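Local coordinates for protein 2,3-bisphosphoglycerate-independent phosphoglycerate mutase (Pyrococcus horikoshii, PDB 2ZKT) that probably interconverts 2-phosphoglycerate and 3-phosphoglycerate in glycolysis, as a cofactor-independent phosphoglycerate mutase of the alkaline phosphatase superfamily that binds metal ions, at residues B[16-21]-B[351-356]; B[91-96]-B[229-234]. One frame throughout, in Å; residues are numbered along the deposited sequence.

Interaction 1: B[16-21]-B[351-356]. With ZN (zinc ion), chain H.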
loop_
_atom_site.group_PDB
_atom_site.type_symbol
_atom_site.label_atom_id
_atom_site.label_comp_id
_atom_site.label_asym_id
_atom_site.label_seq_id
_atom_site.Cartn_x
_atom_site.Cartn_y
_atom_site.Cartn_z
ATOM N N GLY B 16 7.050 -12.516 2.336
ATOM C CA GLY B 16 5.877 -13.278 2.750
ATOM C C GLY B 16 5.439 -13.102 4.195
ATOM O O GLY B 16 6.271 -12.941 5.097
ATOM N N ASP B 17 4.127 -13.159 4.425
ATOM C CA ASP B 17 3.599 -13.005 5.770
ATOM C C ASP B 17 2.292 -13.784 5.927
ATOM O O ASP B 17 1.900 -14.556 5.048
ATOM C CB ASP B 17 3.370 -11.512 6.050
ATOM C CG ASP B 17 3.643 -11.137 7.505
ATOM O OD1 ASP B 17 2.921 -11.629 8.408
ATOM O OD2 ASP B 17 4.594 -10.348 7.743
ATOM N N ARG B 18 1.618 -13.592 7.058
ATOM C CA ARG B 18 0.341 -14.253 7.308
ATOM C C ARG B 18 -0.718 -13.165 7.528
ATOM O O ARG B 18 -0.385 -12.015 7.832
ATOM C CB ARG B 18 0.447 -15.171 8.536
ATOM C CG ARG B 18 1.402 -16.344 8.320
ATOM C CD ARG B 18 1.626 -17.162 9.588
ATOM N NE ARG B 18 2.533 -18.275 9.318
ATOM C CZ ARG B 18 2.987 -19.135 10.230
ATOM N NH1 ARG B 18 2.628 -19.024 11.512
ATOM N NH2 ARG B 18 3.794 -20.128 9.858
ATOM N N PRO B 19 -2.007 -13.510 7.361
ATOM C CA PRO B 19 -3.076 -12.516 7.555
ATOM C C PRO B 19 -2.889 -11.770 8.884
ATOM O O PRO B 19 -2.632 -12.401 9.919
ATOM C CB PRO B 19 -4.351 -13.367 7.548
ATOM C CG PRO B 19 -3.986 -14.514 6.628
ATOM C CD PRO B 19 -2.567 -14.848 7.075
ATOM N N ILE B 20 -2.988 -10.437 8.852
ATOM C CA ILE B 20 -2.841 -9.623 10.065
ATOM C C ILE B 20 -4.202 -9.003 10.395
ATOM O O ILE B 20 -4.807 -8.325 9.555
ATOM C CB ILE B 20 -1.833 -8.455 9.882
ATOM C CG1 ILE B 20 -0.484 -8.982 9.373
ATOM C CG2 ILE B 20 -1.660 -7.709 11.227
ATOM C CD1 ILE B 20 0.322 -9.732 10.403
ATOM N N LYS B 21 -4.671 -9.225 11.623
ATOM C CA LYS B 21 -5.968 -8.707 12.056
ATOM C C LYS B 21 -6.052 -7.179 11.989
ATOM O O LYS B 21 -7.055 -6.628 11.508
ATOM C CB LYS B 21 -6.284 -9.192 13.481
ATOM C CG LYS B 21 -7.705 -8.873 13.936
ATOM C CD LYS B 21 -8.040 -9.552 15.262
ATOM C CE LYS B 21 -9.460 -9.220 15.728
ATOM N NZ LYS B 21 -9.606 -7.794 16.161
ATOM N N CYS B 351 4.971 -11.541 10.815
ATOM C CA CYS B 351 5.107 -10.713 12.009
ATOM C C CYS B 351 4.677 -11.524 13.245
ATOM O O CYS B 351 5.301 -11.429 14.305
ATOM C CB CYS B 351 4.252 -9.445 11.865
ATOM S SG CYS B 351 4.896 -8.259 10.635
ATOM N N GLU B 352 3.633 -12.342 13.100
ATOM C CA GLU B 352 3.155 -13.159 14.220
ATOM C C GLU B 352 4.166 -14.246 14.625
ATOM O O GLU B 352 4.057 -14.826 15.712
ATOM C CB GLU B 352 1.811 -13.835 13.886
ATOM C CG GLU B 352 1.913 -15.037 12.935
ATOM C CD GLU B 352 0.662 -15.921 12.947
ATOM O OE1 GLU B 352 -0.452 -15.404 12.670
ATOM O OE2 GLU B 352 0.796 -17.135 13.231
ATOM N N VAL B 353 5.133 -14.533 13.754
ATOM C CA VAL B 353 6.140 -15.562 14.054
ATOM C C VAL B 353 7.458 -14.941 14.537
ATOM O O VAL B 353 8.199 -15.562 15.302
ATOM C CB VAL B 353 6.424 -16.459 12.807
ATOM C CG1 VAL B 353 7.420 -17.578 13.164
ATOM C CG2 VAL B 353 5.127 -17.058 12.295
ATOM N N MET B 354 7.738 -13.714 14.086
ATOM C CA MET B 354 8.955 -12.990 14.469
ATOM C C MET B 354 10.240 -13.723 14.069
ATOM O O MET B 354 11.287 -13.599 14.721
ATOM C CB MET B 354 8.953 -12.719 15.990
ATOM C CG MET B 354 7.873 -11.724 16.432
ATOM S SD MET B 354 7.855 -11.376 18.219
ATOM C CE MET B 354 9.213 -10.152 18.349
ATOM N N ASN B 355 10.145 -14.486 12.980
ATOM C CA ASN B 355 11.273 -15.240 12.450
ATOM C C ASN B 355 10.823 -15.864 11.134
ATOM O O ASN B 355 9.639 -15.824 10.799
ATOM C CB ASN B 355 11.696 -16.342 13.428
ATOM C CG ASN B 355 13.191 -16.623 13.372
ATOM O OD1 ASN B 355 13.768 -16.831 12.291
ATOM N ND2 ASN B 355 13.830 -16.632 14.541
ATOM N N HIS B 356 11.767 -16.436 10.388
ATOM C CA HIS B 356 11.461 -17.060 9.103
ATOM C C HIS B 356 10.453 -18.199 9.261
ATOM O O HIS B 356 10.544 -18.994 10.201
ATOM C CB HIS B 356 12.737 -17.626 8.474
ATOM C CG HIS B 356 13.812 -16.607 8.247
ATOM N ND1 HIS B 356 14.966 -16.887 7.532
ATOM C CD2 HIS B 356 13.920 -15.313 8.648
ATOM C CE1 HIS B 356 15.738 -15.808 7.503
ATOM N NE2 HIS B 356 15.126 -14.841 8.172
HETATM ZN ZN ZN H . 15.508 -12.657 8.695
HETATM O O HOH W 1 1.800 -12.877 10.790
#

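Interaction 2: B[91-96]-B[229-234]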
loop_
_atom_site.group_PDB
_atom_site.type_symbol
_atom_site.label_atom_id
_atom_site.label_comp_id
_atom_site.label_asym_id
_atom_site.label_seq_id
_atom_site.Cartn_x
_atom_site.Cartn_y
_atom_site.Cartn_z
ATOM N N LEU B 91 39.129 -15.490 0.303
ATOM C CA LEU B 91 39.462 -16.815 0.830
ATOM C C LEU B 91 39.692 -17.893 -0.231
ATOM O O LEU B 91 39.304 -17.742 -1.402
ATOM C CB LEU B 91 38.349 -17.285 1.781
ATOM C CG LEU B 91 38.205 -16.617 3.158
ATOM C CD1 LEU B 91 37.999 -15.117 3.006
ATOM C CD2 LEU B 91 37.029 -17.250 3.899
ATOM N N SER B 92 40.324 -18.987 0.204
ATOM C CA SER B 92 40.612 -20.137 -0.655
ATOM C C SER B 92 39.572 -21.217 -0.339
ATOM O O SER B 92 39.148 -21.351 0.813
ATOM C CB SER B 92 42.017 -20.682 -0.361
ATOM O OG SER B 92 43.005 -19.675 -0.508
ATOM N N LYS B 93 39.174 -21.986 -1.354
ATOM C CA LYS B 93 38.169 -23.040 -1.175
ATOM C C LYS B 93 38.515 -24.075 -0.100
ATOM O O LYS B 93 37.730 -24.986 0.162
ATOM C CB LYS B 93 37.900 -23.755 -2.510
ATOM C CG LYS B 93 37.168 -22.886 -3.533
ATOM C CD LYS B 93 36.833 -23.666 -4.798
ATOM C CE LYS B 93 36.034 -22.809 -5.773
ATOM N NZ LYS B 93 36.765 -21.557 -6.125
ATOM N N ASP B 94 39.680 -23.939 0.531
ATOM C CA ASP B 94 40.056 -24.881 1.579
ATOM C C ASP B 94 39.950 -24.255 2.974
ATOM O O ASP B 94 40.263 -24.910 3.974
ATOM C CB ASP B 94 41.475 -25.408 1.330
ATOM C CG ASP B 94 42.518 -24.307 1.359
ATOM O OD1 ASP B 94 42.154 -23.135 1.113
ATOM O OD2 ASP B 94 43.703 -24.620 1.618
ATOM N N ASP B 95 39.495 -22.996 3.041
ATOM C CA ASP B 95 39.343 -22.289 4.326
ATOM C C ASP B 95 38.000 -22.551 5.028
ATOM O O ASP B 95 36.994 -22.863 4.381
ATOM C CB ASP B 95 39.498 -20.768 4.139
ATOM C CG ASP B 95 40.903 -20.364 3.716
ATOM O OD1 ASP B 95 41.861 -20.877 4.325
ATOM O OD2 ASP B 95 41.051 -19.530 2.788
ATOM N N LEU B 96 38.003 -22.415 6.355
ATOM C CA LEU B 96 36.806 -22.600 7.175
ATOM C C LEU B 96 36.507 -21.270 7.902
ATOM O O LEU B 96 37.380 -20.720 8.582
ATOM C CB LEU B 96 37.029 -23.720 8.201
ATOM C CG LEU B 96 35.797 -24.106 9.042
ATOM C CD1 LEU B 96 34.651 -24.542 8.126
ATOM C CD2 LEU B 96 36.168 -25.235 10.007
ATOM N N GLY B 229 31.522 -22.782 8.165
ATOM C CA GLY B 229 31.215 -22.906 6.748
ATOM C C GLY B 229 32.416 -22.940 5.812
ATOM O O GLY B 229 33.480 -22.376 6.099
ATOM N N THR B 230 32.239 -23.630 4.688
ATOM C CA THR B 230 33.283 -23.738 3.671
ATOM C C THR B 230 32.638 -23.186 2.399
ATOM O O THR B 230 31.494 -22.706 2.428
ATOM C CB THR B 230 33.693 -25.222 3.417
ATOM O OG1 THR B 230 32.648 -25.898 2.695
ATOM C CG2 THR B 230 33.917 -25.955 4.735
ATOM N N TYR B 231 33.366 -23.241 1.287
ATOM C CA TYR B 231 32.816 -22.778 0.016
ATOM C C TYR B 231 31.663 -23.746 -0.329
ATOM O O TYR B 231 31.758 -24.952 -0.069
ATOM C CB TYR B 231 33.895 -22.843 -1.073
ATOM C CG TYR B 231 33.432 -22.333 -2.420
ATOM C CD1 TYR B 231 33.364 -20.960 -2.682
ATOM C CD2 TYR B 231 33.073 -23.222 -3.439
ATOM C CE1 TYR B 231 32.950 -20.477 -3.931
ATOM C CE2 TYR B 231 32.654 -22.756 -4.693
ATOM C CZ TYR B 231 32.595 -21.383 -4.931
ATOM O OH TYR B 231 32.178 -20.913 -6.159
ATOM N N PRO B 232 30.563 -23.235 -0.916
ATOM C CA PRO B 232 29.441 -24.127 -1.255
ATOM C C PRO B 232 29.755 -25.157 -2.358
ATOM O O PRO B 232 30.483 -24.864 -3.316
ATOM C CB PRO B 232 28.338 -23.147 -1.661
ATOM C CG PRO B 232 29.114 -22.032 -2.298
ATOM C CD PRO B 232 30.287 -21.851 -1.346
ATOM N N ASN B 233 29.209 -26.368 -2.207
ATOM C CA ASN B 233 29.412 -27.440 -3.187
ATOM C C ASN B 233 28.558 -27.184 -4.432
ATOM O O ASN B 233 27.514 -27.816 -4.628
ATOM C CB ASN B 233 29.024 -28.804 -2.586
ATOM C CG ASN B 233 29.212 -29.957 -3.577
ATOM O OD1 ASN B 233 28.645 -31.042 -3.405
ATOM N ND2 ASN B 233 30.017 -29.724 -4.615
ATOM N N ILE B 234 28.992 -26.246 -5.271
ATOM C CA ILE B 234 28.248 -25.951 -6.485
ATOM C C ILE B 234 29.068 -26.425 -7.677
ATOM O O ILE B 234 30.295 -26.263 -7.697
ATOM C CB ILE B 234 27.968 -24.446 -6.641
ATOM C CG1 ILE B 234 29.287 -23.676 -6.711
ATOM C CG2 ILE B 234 27.115 -23.950 -5.481
ATOM C CD1 ILE B 234 29.125 -22.279 -7.257
#

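Interaction 1: B[16-21]-B[351-356]
Asp17 presents its carboxylate to the backbone N of Cys351, and Arg18, the next residue, crosses the side chain of Glu352 at about a right angle. The two acidic groups are engaged quite differently. In Asp17, OD1 takes the N-H of Cys351 at 3.2 Å on its syn side, the donor standing 26° out of the carboxylate plane. The anti lone pair of the same oxygen receives the N-H of Arg18 at 2.7 Å. A water bound to OD1 passes the link on to the backbone N of Glu352. OD2 lies 3.3 Å from Cys351 N, a weak bond, and forms a salt bridge with Lys316.

The Arg18 chain runs extended from CG to NE, and its guanidinium lies by the Glu352 carboxylate. NH1 gives a salt bridge of 3.1 Å to Glu352 OE2; the oxygen lies in the guanidinium plane, yet is itself approached from above its carboxylate, the two planes being 80° apart. One guanidinium face is covered toward its rim by Val353 CG2, 3.3 Å from NH1. With CG1 of Val353 anti to the backbone N (chi1 -177°), CG2 is the branch beside that N and meets the arginine. NE makes a salt bridge to Asp359, the stronger polar partner of this guanidinium. Deeper in, Ile20 CD1 packs on Cys351 CB.

These loops follow central-sheet strands 6-12 and 339-344 of the alkaline phosphatase-type fold. The second runs on to His356, whose NE2 binds a zinc ion at 2.3 Å alongside Asp305 and His309. Buried Asp17, gripped by two backbone N-H groups and Lys316, would probably stay ionised, whereas the charge of Arg18 is shared between Glu352, on the exposed side, and Asp359.

Interaction 2: B[91-96]-B[229-234]
The side chain of Lys93 runs alongside that of Tyr231, in the same direction, where two loops meet beside the four-stranded antiparallel sheet: segment 91-96 leads into strand 96-103, and segment 229-234 leaves the neighbouring strand, 222-229. Ser92 opens a type I beta turn that ends at Asp95, and its backbone N also bonds to Asp95 OD2 at 2.7 Å. Lys93, inside the turn, sends its aliphatic chain over one face of the Tyr231 ring. CE makes a CH-pi contact 3.8 Å from the ring centroid, and the bend at chi4 (57°) sets NZ 4.5 Å from that centroid, a cation-pi pair 15° off the ring normal. Pro232 CD covers the opposite face toward its rim, while Tyr231 OH bonds to the backbone O of Ala261. An alanine in place of Tyr231 would probably leave the Lys93 ammonium without its aromatic partner and the Ala261 carbonyl without this hydroxyl, opening a gap beside Pro232. Past the turn, Asp95 O faces Thr230 CA, and Leu96 begins the strand. Its CD1 touches Thr230 CG2 at 3.7 Å, and its CA makes a C-H...O contact of 3.5 Å with Gly229 O.

Overall arrangement
Both segments of interaction 2 fall, in sequence, between those of interaction 1, yet the two lie on opposite sides of the chain's centre, with nearest atoms about 17 Å apart. They hold different elements: interaction 1 joins loops following strands of the mixed eight-stranded sheet, whereas interaction 2 joins loops flanking adjacent strands of the smaller antiparallel sheet. Each combines buried residues with an exposed charged one, Glu352 or Lys93. Their chemistry nevertheless differs. Interaction 1, whose second loop runs on to a zinc ligand, relies on carboxylates, a salt bridge and a water; the more buried interaction 2 has no conventional hydrogen bond across its segments and rests on cation-pi, CH-pi, aliphatic and C-H...O contacts.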